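Local coordinates for protein thiosulfate sulfurtransferase YnjE (Escherichia coli, PDB 2WLR) that transfers sulfur from thiosulfate to cyanide, giving thiocyanate and sulfite, as a monomeric periplasmic enzyme built of rhodanese domains, at residues R294-F299 and T406-P411; D170-N175 and A196-R201; S28-G33 and L125-W130; A216-Q221 and V388-W393; Q278-L283 and P400-A405. One frame throughout, in Å; residues are numbered along the deposited sequence.

Interaction 1 of 5, residues R294-F299 and T406-P411; sequences RSWPEF and TGERGP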
# COMPACT_ATOMS: atom_id res chain seq x y z
N ARG A 294 -5.76 12.91 -3.48
CA ARG A 294 -6.33 13.30 -4.76
C ARG A 294 -5.22 13.77 -5.68
O ARG A 294 -4.16 14.20 -5.20
CB ARG A 294 -7.39 14.39 -4.54
CG ARG A 294 -8.57 13.89 -3.72
CD ARG A 294 -9.64 14.97 -3.43
NE ARG A 294 -10.35 15.34 -4.64
CZ ARG A 294 -10.92 16.54 -4.85
NH1 ARG A 294 -10.80 17.51 -3.96
NH2 ARG A 294 -11.56 16.76 -6.00
N SER A 295 -5.43 13.63 -6.98
CA SER A 295 -4.41 14.06 -7.96
C SER A 295 -4.22 15.56 -7.81
O SER A 295 -5.13 16.26 -7.36
CB SER A 295 -4.82 13.71 -9.38
OG SER A 295 -5.99 14.43 -9.78
N TRP A 296 -3.06 16.06 -8.19
CA TRP A 296 -2.81 17.49 -8.10
C TRP A 296 -3.88 18.35 -8.84
O TRP A 296 -4.33 19.34 -8.27
CB TRP A 296 -1.37 17.81 -8.57
CG TRP A 296 -0.96 19.19 -8.27
CD1 TRP A 296 -0.79 20.21 -9.17
CD2 TRP A 296 -0.65 19.72 -7.00
NE1 TRP A 296 -0.41 21.33 -8.51
CE2 TRP A 296 -0.30 21.07 -7.18
CE3 TRP A 296 -0.63 19.19 -5.70
CZ2 TRP A 296 0.05 21.89 -6.12
CZ3 TRP A 296 -0.29 20.00 -4.66
CH2 TRP A 296 0.05 21.35 -4.87
N PRO A 297 -4.30 17.98 -10.07
CA PRO A 297 -5.40 18.75 -10.71
C PRO A 297 -6.68 18.84 -9.86
O PRO A 297 -7.40 19.84 -9.90
CB PRO A 297 -5.64 18.00 -12.01
CG PRO A 297 -4.28 17.44 -12.34
CD PRO A 297 -3.72 16.99 -10.99
N GLU A 298 -6.99 17.77 -9.13
CA GLU A 298 -8.09 17.81 -8.17
C GLU A 298 -7.78 18.74 -6.98
O GLU A 298 -8.61 19.55 -6.56
CB GLU A 298 -8.37 16.40 -7.63
CG GLU A 298 -9.02 15.46 -8.60
CD GLU A 298 -8.99 14.03 -8.07
OE1 GLU A 298 -9.90 13.69 -7.27
OE2 GLU A 298 -8.05 13.29 -8.42
N PHE A 299 -6.59 18.60 -6.41
CA PHE A 299 -6.17 19.38 -5.25
C PHE A 299 -6.20 20.88 -5.55
O PHE A 299 -6.56 21.67 -4.67
CB PHE A 299 -4.76 18.95 -4.80
CG PHE A 299 -4.30 19.56 -3.51
CD1 PHE A 299 -4.75 19.08 -2.27
CD2 PHE A 299 -3.40 20.63 -3.50
CE1 PHE A 299 -4.34 19.61 -1.09
CE2 PHE A 299 -2.99 21.18 -2.29
CZ PHE A 299 -3.47 20.67 -1.08
N THR A 406 -8.54 26.47 -3.31
CA THR A 406 -8.35 26.26 -4.73
C THR A 406 -7.03 26.87 -5.19
O THR A 406 -6.45 27.70 -4.49
CB THR A 406 -9.51 26.85 -5.54
OG1 THR A 406 -9.47 26.34 -6.88
CG2 THR A 406 -9.44 28.37 -5.57
N GLY A 407 -6.58 26.45 -6.36
CA GLY A 407 -5.37 26.97 -6.97
C GLY A 407 -4.06 26.44 -6.42
O GLY A 407 -4.01 25.76 -5.38
N GLU A 408 -2.99 26.76 -7.13
CA GLU A 408 -1.64 26.36 -6.76
C GLU A 408 -1.30 26.91 -5.38
O GLU A 408 -1.55 28.09 -5.06
CB GLU A 408 -0.63 26.84 -7.82
CG GLU A 408 -0.80 26.21 -9.20
CD GLU A 408 -0.17 24.83 -9.32
OE1 GLU A 408 0.39 24.36 -8.31
OE2 GLU A 408 -0.21 24.22 -10.41
N ARG A 409 -0.75 26.04 -4.54
CA ARG A 409 -0.37 26.39 -3.18
C ARG A 409 0.52 25.31 -2.61
O ARG A 409 0.65 24.23 -3.19
CB ARG A 409 -1.61 26.58 -2.29
CG ARG A 409 -2.43 25.30 -2.05
CD ARG A 409 -3.83 25.64 -1.51
NE ARG A 409 -4.62 24.42 -1.32
CZ ARG A 409 -5.30 23.78 -2.26
NH1 ARG A 409 -5.29 24.17 -3.52
NH2 ARG A 409 -5.96 22.68 -1.95
N GLY A 410 1.09 25.58 -1.44
CA GLY A 410 2.03 24.68 -0.82
C GLY A 410 1.76 24.50 0.65
O GLY A 410 0.77 25.01 1.18
N PRO A 411 2.64 23.73 1.33
CA PRO A 411 2.56 23.44 2.76
C PRO A 411 2.56 24.70 3.64
O PRO A 411 3.38 25.60 3.43
CB PRO A 411 3.82 22.61 3.03
CG PRO A 411 4.23 22.06 1.70
CD PRO A 411 3.74 23.02 0.67
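The guanidinium of Arg409 lies flat on the ring of Phe299 in a cation-pi stack, the planes 13° apart. Arg409 NH2 sits over the ring centre, 3.3 Å from Phe299 CZ. The same group grips the backbone of that residue end-on: Arg409 NH1 and NH2 both reach Phe299 O, each at 3.0 Å, from one face of the carbonyl. Arg409 NH1 also donates to Gly407 O at 2.8 Å, which helps fix the rotation of the group. Beside it, Trp296 NE1 donates in its ring plane to Glu408 OE1 at 3.1 Å. The indole edge, at CH2, meets Arg409 O. Replacing Arg409 with an alanine would probably uncover this face of Phe299 and cost its carbonyl both donors. Deeper in, Ser295 holds the N-cap position of helix 296-300, and Glu298 OE2 accepts from Ser295 N and OG and also pairs with Arg370, a probable substrate-binding residue. Segment 406-411, after strand 404-405, meets helix 296-300 through its side chains, with Trp320 and Trp353 meeting Phe299 and strand 314-315 touching Arg409.

Interaction 2 of 5, residues D170-N175 and A196-R201; sequences DYIDTN and AKHGIR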
# COMPACT_ATOMS: atom_id res chain seq x y z
N ASP A 170 -12.72 -16.11 -3.62
CA ASP A 170 -14.11 -15.64 -3.72
C ASP A 170 -14.07 -14.29 -4.47
O ASP A 170 -12.99 -13.84 -4.86
CB ASP A 170 -14.66 -15.55 -2.29
CG ASP A 170 -16.14 -15.22 -2.20
OD1 ASP A 170 -16.89 -15.42 -3.17
OD2 ASP A 170 -16.53 -14.78 -1.09
N TYR A 171 -15.23 -13.70 -4.71
CA TYR A 171 -15.34 -12.39 -5.35
C TYR A 171 -16.30 -11.51 -4.58
O TYR A 171 -17.38 -11.96 -4.14
CB TYR A 171 -15.87 -12.55 -6.77
CG TYR A 171 -16.02 -11.24 -7.51
CD1 TYR A 171 -14.96 -10.71 -8.25
CD2 TYR A 171 -17.23 -10.52 -7.48
CE1 TYR A 171 -15.09 -9.51 -8.91
CE2 TYR A 171 -17.35 -9.31 -8.17
CZ TYR A 171 -16.28 -8.82 -8.89
OH TYR A 171 -16.35 -7.64 -9.61
N ILE A 172 -15.89 -10.27 -4.32
CA ILE A 172 -16.78 -9.29 -3.71
C ILE A 172 -16.91 -8.12 -4.69
O ILE A 172 -15.91 -7.55 -5.15
CB ILE A 172 -16.29 -8.79 -2.34
CG1 ILE A 172 -16.44 -9.86 -1.27
CG2 ILE A 172 -17.07 -7.52 -1.90
CD1 ILE A 172 -15.82 -9.48 0.04
N ASP A 173 -18.15 -7.76 -5.00
CA ASP A 173 -18.50 -6.56 -5.73
C ASP A 173 -18.41 -5.41 -4.72
O ASP A 173 -19.03 -5.49 -3.64
CB ASP A 173 -19.94 -6.77 -6.24
CG ASP A 173 -20.49 -5.62 -7.06
OD1 ASP A 173 -20.02 -4.47 -7.03
OD2 ASP A 173 -21.53 -5.90 -7.71
N THR A 174 -17.69 -4.35 -5.04
CA THR A 174 -17.59 -3.20 -4.13
C THR A 174 -18.96 -2.59 -3.79
O THR A 174 -19.15 -1.99 -2.74
CB THR A 174 -16.65 -2.11 -4.68
OG1 THR A 174 -17.04 -1.75 -6.01
CG2 THR A 174 -15.20 -2.60 -4.71
N ASN A 175 -19.93 -2.75 -4.68
CA ASN A 175 -21.28 -2.29 -4.37
C ASN A 175 -21.93 -3.04 -3.21
O ASN A 175 -22.97 -2.61 -2.70
CB ASN A 175 -22.18 -2.38 -5.61
CG ASN A 175 -21.78 -1.40 -6.72
OD1 ASN A 175 -21.88 -1.72 -7.91
ND2 ASN A 175 -21.34 -0.21 -6.34
N ALA A 196 -21.44 -12.31 6.66
CA ALA A 196 -22.02 -13.65 6.78
C ALA A 196 -22.04 -14.39 5.45
O ALA A 196 -21.61 -15.55 5.36
CB ALA A 196 -23.44 -13.58 7.34
N LYS A 197 -22.50 -13.71 4.41
CA LYS A 197 -22.65 -14.29 3.07
C LYS A 197 -21.32 -14.76 2.49
O LYS A 197 -21.24 -15.79 1.83
CB LYS A 197 -23.28 -13.23 2.16
CG LYS A 197 -23.67 -13.55 0.74
CD LYS A 197 -23.71 -12.23 -0.14
CE LYS A 197 -24.34 -10.97 0.54
NZ LYS A 197 -23.71 -9.59 0.21
N HIS A 198 -20.25 -14.02 2.75
CA HIS A 198 -18.91 -14.41 2.31
C HIS A 198 -18.14 -15.26 3.33
O HIS A 198 -16.94 -15.52 3.14
CB HIS A 198 -18.12 -13.17 1.89
CG HIS A 198 -18.71 -12.49 0.71
ND1 HIS A 198 -18.45 -12.89 -0.59
CD2 HIS A 198 -19.61 -11.49 0.62
CE1 HIS A 198 -19.14 -12.13 -1.42
NE2 HIS A 198 -19.86 -11.27 -0.71
N GLY A 199 -18.80 -15.74 4.38
CA GLY A 199 -18.19 -16.70 5.29
C GLY A 199 -17.08 -16.16 6.15
O GLY A 199 -16.14 -16.87 6.48
N ILE A 200 -17.20 -14.89 6.52
CA ILE A 200 -16.19 -14.20 7.29
C ILE A 200 -16.67 -13.95 8.73
O ILE A 200 -17.68 -13.25 8.93
CB ILE A 200 -15.84 -12.85 6.65
CG1 ILE A 200 -15.37 -13.05 5.20
CG2 ILE A 200 -14.79 -12.11 7.49
CD1 ILE A 200 -15.29 -11.75 4.36
N ARG A 201 -15.98 -14.52 9.73
CA ARG A 201 -16.18 -14.13 11.13
C ARG A 201 -15.11 -13.12 11.51
O ARG A 201 -14.14 -12.89 10.76
CB ARG A 201 -16.05 -15.34 12.06
CG ARG A 201 -16.96 -16.47 11.77
CD ARG A 201 -16.88 -17.52 12.88
NE ARG A 201 -15.49 -17.91 13.08
CZ ARG A 201 -14.83 -18.84 12.38
NH1 ARG A 201 -15.44 -19.56 11.44
NH2 ARG A 201 -13.55 -19.07 12.66
O HOH W 1 -15.07 -15.84 1.02
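In the second rhodanese domain, the edge strand 170-173 of the parallel sheet meets the end of helix 188-197 through a His-carboxylate hydrogen bond. His198 ND1 donates to Asp170 OD2 at 2.7 Å, and the bond is nearly straight at 168°. The acceptor lies in the plane of the imidazole ring. The carboxylate is met on its syn side, 28° out of its own plane. The first torsion of Asp170 puts CG anti to the backbone N (chi1 -174°), which carries the carboxylate across to the edge of the ring.

Ile172 covers one face of the same ring. Its CG1 lies over the centre, 3.6 Å from the centroid of His198, in a CH-pi contact. At the far nitrogen, His198 NE2 bonds to Glu176. Carboxylates therefore meet both ring nitrogens, which would probably favour a charged imidazole. Ile172 also packs on Met223 of helix 213-226.

His198 is the first residue to leave the helix. Gly199 follows with positive phi as the C-prime residue of a Schellman motif, its N bonded to Ala196 O at 3.0 Å. One water ties this helix end to the strand a second time. It donates to Asp170 OD2 and to His198 O, each at 2.8 Å.

Interaction 3 of 5, residues S28-G33 and L125-W130; sequences SAFYNG and LVYPQW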
# COMPACT_ATOMS: atom_id res chain seq x y z
N SER A 28 10.54 -6.05 -3.23
CA SER A 28 10.15 -5.28 -2.06
C SER A 28 9.57 -6.11 -0.92
O SER A 28 9.65 -5.74 0.22
CB SER A 28 9.21 -4.14 -2.43
OG SER A 28 7.96 -4.62 -2.89
N ALA A 29 8.97 -7.26 -1.23
CA ALA A 29 8.45 -8.10 -0.20
C ALA A 29 9.51 -8.42 0.82
O ALA A 29 9.27 -8.37 2.02
CB ALA A 29 7.91 -9.37 -0.78
N PHE A 30 10.71 -8.72 0.34
CA PHE A 30 11.81 -9.10 1.23
C PHE A 30 12.39 -7.87 1.91
O PHE A 30 12.70 -7.89 3.09
CB PHE A 30 12.85 -9.94 0.50
CG PHE A 30 12.26 -11.16 -0.19
CD1 PHE A 30 11.48 -12.04 0.52
CD2 PHE A 30 12.44 -11.35 -1.53
CE1 PHE A 30 10.91 -13.14 -0.09
CE2 PHE A 30 11.88 -12.46 -2.16
CZ PHE A 30 11.11 -13.34 -1.44
N TYR A 31 12.55 -6.80 1.17
CA TYR A 31 12.95 -5.52 1.76
C TYR A 31 12.00 -5.15 2.90
O TYR A 31 12.43 -4.69 3.94
CB TYR A 31 12.93 -4.44 0.67
CG TYR A 31 13.23 -3.03 1.12
CD1 TYR A 31 14.51 -2.57 1.27
CD2 TYR A 31 12.21 -2.17 1.40
CE1 TYR A 31 14.79 -1.30 1.65
CE2 TYR A 31 12.48 -0.86 1.80
CZ TYR A 31 13.76 -0.45 1.92
OH TYR A 31 14.05 0.85 2.32
N ASN A 32 10.70 -5.34 2.69
CA ASN A 32 9.70 -4.96 3.69
C ASN A 32 9.78 -5.78 4.97
O ASN A 32 9.30 -5.35 6.02
CB ASN A 32 8.28 -5.05 3.13
CG ASN A 32 7.98 -4.04 2.05
OD1 ASN A 32 8.65 -3.00 1.93
ND2 ASN A 32 6.89 -4.28 1.34
N GLY A 33 10.30 -6.99 4.88
CA GLY A 33 10.39 -7.86 6.06
C GLY A 33 10.07 -9.32 5.85
O GLY A 33 10.40 -10.12 6.72
N LEU A 125 0.87 -7.08 4.09
CA LEU A 125 1.06 -6.86 2.65
C LEU A 125 1.73 -8.09 2.11
O LEU A 125 2.96 -8.18 2.03
CB LEU A 125 1.90 -5.61 2.36
CG LEU A 125 1.21 -4.30 2.72
CD1 LEU A 125 2.18 -3.15 2.62
CD2 LEU A 125 0.01 -4.00 1.84
N VAL A 126 0.92 -9.06 1.73
CA VAL A 126 1.47 -10.34 1.27
C VAL A 126 1.90 -10.31 -0.21
O VAL A 126 1.66 -9.34 -0.94
CB VAL A 126 0.48 -11.50 1.55
CG1 VAL A 126 -0.01 -11.42 3.02
CG2 VAL A 126 -0.70 -11.47 0.54
N TYR A 127 2.52 -11.39 -0.67
CA TYR A 127 3.05 -11.48 -2.02
C TYR A 127 2.68 -12.86 -2.61
O TYR A 127 2.27 -13.77 -1.86
CB TYR A 127 4.56 -11.21 -2.00
CG TYR A 127 5.40 -12.23 -1.27
CD1 TYR A 127 5.52 -12.23 0.11
CD2 TYR A 127 6.09 -13.20 -1.99
CE1 TYR A 127 6.32 -13.15 0.74
CE2 TYR A 127 6.89 -14.15 -1.34
CZ TYR A 127 6.99 -14.11 0.02
OH TYR A 127 7.79 -15.06 0.61
N PRO A 128 2.80 -13.02 -3.94
CA PRO A 128 2.19 -14.21 -4.56
C PRO A 128 2.68 -15.56 -4.07
O PRO A 128 1.86 -16.43 -3.73
CB PRO A 128 2.47 -14.00 -6.06
CG PRO A 128 2.47 -12.53 -6.20
CD PRO A 128 3.18 -12.04 -4.95
N GLN A 129 3.98 -15.78 -4.01
CA GLN A 129 4.47 -17.07 -3.55
C GLN A 129 3.95 -17.44 -2.17
O GLN A 129 3.63 -18.60 -1.90
CB GLN A 129 5.99 -17.14 -3.59
CG GLN A 129 6.49 -18.58 -3.45
CD GLN A 129 6.08 -19.47 -4.63
OE1 GLN A 129 6.22 -19.07 -5.79
NE2 GLN A 129 5.54 -20.64 -4.33
N TRP A 130 3.83 -16.45 -1.30
CA TRP A 130 3.37 -16.70 0.07
C TRP A 130 1.96 -17.26 0.01
O TRP A 130 1.64 -18.25 0.66
CB TRP A 130 3.39 -15.41 0.89
CG TRP A 130 2.87 -15.54 2.30
CD1 TRP A 130 3.61 -15.87 3.41
CD2 TRP A 130 1.53 -15.34 2.77
NE1 TRP A 130 2.82 -15.88 4.52
CE2 TRP A 130 1.53 -15.57 4.16
CE3 TRP A 130 0.31 -15.01 2.15
CZ2 TRP A 130 0.38 -15.48 4.93
CZ3 TRP A 130 -0.82 -14.91 2.92
CH2 TRP A 130 -0.77 -15.14 4.30
O HOH W 2 5.22 -6.96 0.67
O HOH W 3 5.35 -6.37 3.04
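Ala29 sets its methyl over one face of the Tyr127 ring, a CH-pi contact between the short helix 28-32 of the first rhodanese domain and the start of the second. The methyl carbon is 4.2 Å from the ring centroid, and Ala29 CB comes within 3.8 Å of Tyr127 CD1. Phe30 adds an edge-to-face (T-shaped) pair. It turns its edge toward the face of Tyr127, with centroids 5.6 Å apart and planes at 73°. Phe30 CE1 does the touching, 3.7 Å from Tyr127 OH at the phenol end.

Tyr127 is at the N-cap position of helix 128-135. Its CG stands between the backbone N and the carbonyl carbon (chi1 66°), which sends the ring toward helix 28-32. Trp130 CB lies over the rim of the ring from its own helix, and Trp34 meets the ring edge-to-face. A serine in place of Tyr127 would probably open a gap between the two helices and leave the Ala29 methyl and the Phe30 edge without their aromatic partner.

No direct hydrogen bond crosses between the segments; the polar link runs through water. Leu125 O is also bonded by Trp34 NE1. Two waters bridge Asn32 ND2 to this carbonyl; one lies 3.2 Å from Asn32 ND2 and 2.9 Å from Leu125 O.

Interaction 4 of 5, residues A216-Q221 and V388-W393; sequences AARVAQ and VYDGGW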
# COMPACT_ATOMS: atom_id res chain seq x y z
N ALA A 216 -9.53 -3.44 -3.52
CA ALA A 216 -9.31 -4.35 -2.42
C ALA A 216 -9.15 -3.58 -1.09
O ALA A 216 -9.67 -4.00 -0.05
CB ALA A 216 -8.09 -5.20 -2.68
N ALA A 217 -8.46 -2.44 -1.14
CA ALA A 217 -8.21 -1.67 0.04
C ALA A 217 -9.49 -1.08 0.63
O ALA A 217 -9.65 -0.97 1.84
CB ALA A 217 -7.21 -0.53 -0.23
N ARG A 218 -10.39 -0.67 -0.25
CA ARG A 218 -11.66 -0.13 0.19
C ARG A 218 -12.43 -1.15 0.98
O ARG A 218 -12.93 -0.86 2.08
CB ARG A 218 -12.44 0.37 -1.03
CG ARG A 218 -13.87 0.81 -0.72
CD ARG A 218 -13.95 1.99 0.21
NE ARG A 218 -15.26 2.63 0.12
CZ ARG A 218 -15.71 3.61 0.90
NH1 ARG A 218 -14.99 4.06 1.91
NH2 ARG A 218 -16.94 4.11 0.68
N VAL A 219 -12.54 -2.36 0.42
CA VAL A 219 -13.23 -3.44 1.11
C VAL A 219 -12.49 -3.75 2.41
O VAL A 219 -13.10 -3.93 3.45
CB VAL A 219 -13.35 -4.68 0.23
CG1 VAL A 219 -13.99 -5.85 0.98
CG2 VAL A 219 -14.15 -4.37 -1.03
N ALA A 220 -11.17 -3.80 2.36
CA ALA A 220 -10.40 -4.13 3.53
C ALA A 220 -10.61 -3.18 4.67
O ALA A 220 -10.75 -3.61 5.82
CB ALA A 220 -8.89 -4.20 3.17
N GLN A 221 -10.54 -1.88 4.41
CA GLN A 221 -10.64 -0.91 5.47
C GLN A 221 -12.03 -0.99 6.12
O GLN A 221 -12.17 -0.87 7.35
CB GLN A 221 -10.33 0.50 4.95
CG GLN A 221 -10.32 1.62 6.02
CD GLN A 221 -11.70 2.20 6.33
OE1 GLN A 221 -12.64 1.94 5.63
NE2 GLN A 221 -11.81 2.94 7.44
N VAL A 388 -10.06 6.76 7.74
CA VAL A 388 -10.55 7.27 6.47
C VAL A 388 -11.76 8.14 6.77
O VAL A 388 -12.64 7.76 7.54
CB VAL A 388 -10.93 6.16 5.49
CG1 VAL A 388 -11.68 6.71 4.29
CG2 VAL A 388 -9.67 5.37 5.06
N TYR A 389 -11.76 9.37 6.23
CA TYR A 389 -12.95 10.21 6.21
C TYR A 389 -13.75 9.82 4.97
O TYR A 389 -13.43 10.17 3.84
CB TYR A 389 -12.55 11.71 6.23
CG TYR A 389 -13.68 12.63 5.78
CD1 TYR A 389 -14.97 12.40 6.21
CD2 TYR A 389 -13.46 13.75 4.94
CE1 TYR A 389 -16.03 13.20 5.79
CE2 TYR A 389 -14.51 14.57 4.54
CZ TYR A 389 -15.79 14.29 4.98
OH TYR A 389 -16.88 15.05 4.59
N ASP A 390 -14.79 9.03 5.19
CA ASP A 390 -15.53 8.38 4.12
C ASP A 390 -16.11 9.38 3.11
O ASP A 390 -15.89 9.27 1.89
CB ASP A 390 -16.66 7.52 4.74
CG ASP A 390 -17.20 6.42 3.82
OD1 ASP A 390 -16.80 6.29 2.64
OD2 ASP A 390 -18.10 5.68 4.29
N GLY A 391 -16.81 10.39 3.64
CA GLY A 391 -17.53 11.32 2.76
C GLY A 391 -16.65 12.02 1.72
O GLY A 391 -17.06 12.22 0.56
N GLY A 392 -15.45 12.40 2.14
CA GLY A 392 -14.49 13.02 1.25
C GLY A 392 -14.99 14.28 0.61
O GLY A 392 -15.82 15.03 1.17
N TRP A 393 -14.49 14.53 -0.59
CA TRP A 393 -14.84 15.75 -1.30
C TRP A 393 -16.30 15.71 -1.75
O TRP A 393 -16.97 16.74 -1.78
CB TRP A 393 -13.90 15.94 -2.48
CG TRP A 393 -14.33 17.08 -3.37
CD1 TRP A 393 -14.79 16.98 -4.64
CD2 TRP A 393 -14.27 18.47 -3.05
NE1 TRP A 393 -15.07 18.25 -5.13
CE2 TRP A 393 -14.76 19.17 -4.17
CE3 TRP A 393 -13.90 19.18 -1.92
CZ2 TRP A 393 -14.88 20.58 -4.18
CZ3 TRP A 393 -14.01 20.55 -1.91
CH2 TRP A 393 -14.48 21.24 -3.06
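Arg218 and Asp390 form a buried salt bridge between helix 213-226 of the second rhodanese domain and the loop after strand 386-389 of the third. Both terminal nitrogens grip one oxygen end-on: Arg218 NH2 is 2.9 Å and Arg218 NH1 3.0 Å from Asp390 OD1. That oxygen lies in the guanidinium plane. Arg218 NH2 meets the syn lone pair of Asp390 OD1, while NH1 comes from above the carboxylate plane, and the two planes stand 70° apart. A bend in the arginine chain at chi2 (63°) helps bring the group to the acid.

Packing lies alongside. The Gln221 chain crosses Val388 obliquely, with Gln221 CG 3.9 Å from Val388 CG2. Met273 of strand 273-274 touches all four side chains.

Further polar bonds complete the pair. Arg218 NE forms a salt bridge with Glu178, and Asp390 OD2 accepts from the backbone N of Lys185. The buried arginine thus faces two acids. Their charges would probably balance its own and hold the guanidinium in one orientation at this domain interface.

Interaction 5 of 5, residues Q278-L283 and P400-A405; sequences QARGLL and PKNPVA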
# COMPACT_ATOMS: atom_id res chain seq x y z
N GLN A 278 -16.11 15.08 12.50
CA GLN A 278 -14.85 14.59 13.05
C GLN A 278 -13.68 15.00 12.14
O GLN A 278 -12.63 15.43 12.62
CB GLN A 278 -14.88 13.07 13.19
CG GLN A 278 -15.81 12.55 14.26
CD GLN A 278 -15.96 11.06 14.19
OE1 GLN A 278 -16.25 10.49 13.14
NE2 GLN A 278 -15.73 10.40 15.29
N ALA A 279 -13.87 14.88 10.83
CA ALA A 279 -12.83 15.28 9.89
C ALA A 279 -12.53 16.77 10.00
O ALA A 279 -11.36 17.17 10.04
CB ALA A 279 -13.25 14.92 8.47
N ARG A 280 -13.59 17.56 10.05
CA ARG A 280 -13.48 19.03 10.21
C ARG A 280 -12.64 19.34 11.43
O ARG A 280 -11.83 20.28 11.42
CB ARG A 280 -14.88 19.65 10.37
CG ARG A 280 -14.85 21.16 10.35
CD ARG A 280 -16.19 21.76 10.77
NE ARG A 280 -17.34 21.18 10.07
CZ ARG A 280 -17.74 21.50 8.84
NH1 ARG A 280 -17.08 22.41 8.13
NH2 ARG A 280 -18.79 20.89 8.32
N GLY A 281 -12.83 18.57 12.49
CA GLY A 281 -12.07 18.74 13.72
C GLY A 281 -10.57 18.51 13.64
O GLY A 281 -9.83 18.85 14.58
N LEU A 282 -10.08 17.92 12.54
CA LEU A 282 -8.65 17.67 12.41
C LEU A 282 -7.91 18.84 11.76
O LEU A 282 -6.68 18.87 11.75
CB LEU A 282 -8.40 16.42 11.55
CG LEU A 282 -9.01 15.11 12.05
CD1 LEU A 282 -8.55 13.98 11.12
CD2 LEU A 282 -8.59 14.80 13.45
N LEU A 283 -8.68 19.75 11.15
CA LEU A 283 -8.11 20.87 10.41
C LEU A 283 -7.46 21.92 11.31
O LEU A 283 -7.83 22.08 12.49
CB LEU A 283 -9.17 21.53 9.54
CG LEU A 283 -9.85 20.62 8.50
CD1 LEU A 283 -11.09 21.31 7.92
CD2 LEU A 283 -8.87 20.28 7.42
N PRO A 400 -22.24 24.02 0.07
CA PRO A 400 -21.43 25.17 -0.37
C PRO A 400 -20.82 26.00 0.75
O PRO A 400 -19.80 26.65 0.56
CB PRO A 400 -22.43 26.03 -1.15
CG PRO A 400 -23.49 25.10 -1.57
CD PRO A 400 -23.59 24.06 -0.51
N LYS A 401 -21.44 25.96 1.93
CA LYS A 401 -20.93 26.66 3.09
C LYS A 401 -19.62 26.08 3.64
O LYS A 401 -18.90 26.75 4.36
CB LYS A 401 -22.00 26.72 4.18
CG LYS A 401 -23.28 27.49 3.77
CD LYS A 401 -24.52 27.10 4.59
CE LYS A 401 -24.99 25.68 4.29
NZ LYS A 401 -26.40 25.34 4.69
N ASN A 402 -19.30 24.82 3.32
CA ASN A 402 -18.05 24.23 3.79
C ASN A 402 -16.85 24.89 3.09
O ASN A 402 -16.87 25.00 1.88
CB ASN A 402 -18.04 22.73 3.54
CG ASN A 402 -18.85 21.98 4.55
OD1 ASN A 402 -18.89 22.35 5.73
ND2 ASN A 402 -19.47 20.90 4.12
N PRO A 403 -15.84 25.33 3.85
CA PRO A 403 -14.72 26.08 3.26
C PRO A 403 -13.94 25.28 2.22
O PRO A 403 -13.60 24.10 2.46
CB PRO A 403 -13.83 26.39 4.45
CG PRO A 403 -14.75 26.35 5.64
CD PRO A 403 -15.73 25.27 5.32
N VAL A 404 -13.68 25.92 1.08
CA VAL A 404 -13.00 25.32 -0.08
C VAL A 404 -11.70 26.07 -0.36
O VAL A 404 -11.65 27.32 -0.32
CB VAL A 404 -13.92 25.32 -1.36
CG1 VAL A 404 -13.13 24.91 -2.62
CG2 VAL A 404 -15.14 24.44 -1.18
N ALA A 405 -10.62 25.32 -0.63
CA ALA A 405 -9.35 25.90 -1.10
C ALA A 405 -9.18 25.57 -2.57
O ALA A 405 -9.60 24.51 -3.03
CB ALA A 405 -8.17 25.36 -0.32
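Asn402 OD1 is held by two donors of one guanidinium. Arg280 NH1 and Arg280 NH2 each reach it at 3.0 Å, end-on, and the amide oxygen lies in the guanidinium plane. Both nitrogens approach from the same face of the amide. NH1 stands above the carbonyl plane, 39° out of it, and NH2 is tilted from it by 29°. The two side chains cross at about a right angle.

Arg280, on helix 276-280, keeps its first two torsions extended. The bend comes at chi3 (-49°) and turns the nitrogens toward Asn402. Pro403 CD lies near the edge of the guanidinium, 4.2 Å from Arg280 NH1. This is a loose contact beside the polar one.

Neither polar group depends on the other alone. Arg280 NH2 also forms a salt bridge with Glu277, one turn back on its own helix. Asn402 ND2 donates to Trp396 O at the end of helix 392-396, and Arg280 packs on the Trp396 side chain.

The contact thus ties the helix that follows edge strand 273-274 to the segment leading into strand 404-405, in the third rhodanese domain. Chemically, a charged donor pair meets a neutral amide. Glu277 probably supplies the balancing negative charge, while the amide, fixed through its nitrogen, probably keeps its oxygen turned to Arg280.

Overall arrangement
Interaction 3 comes first along the chain, then interaction 2; both close before interactions 4, 5 and 1 open. Interaction 3 joins the first rhodanese domain to the second, where it reaches the same parallel sheet as interaction 2, centres 25 Å away. Interaction 4 links the second domain to the third. It touches interaction 2 through Val219 packing on Ile172 and Thr174. Interactions 1, 4 and 5 alternate in their segments, and all three reach the third domain: Trp393 packs on Arg294 and Val404, and interactions 1 and 5, centres 16 Å apart, adjoin in sequence. Interactions 3 and 4 thus join neighbouring domains, while 2, 1 and 5 tie parts within one domain.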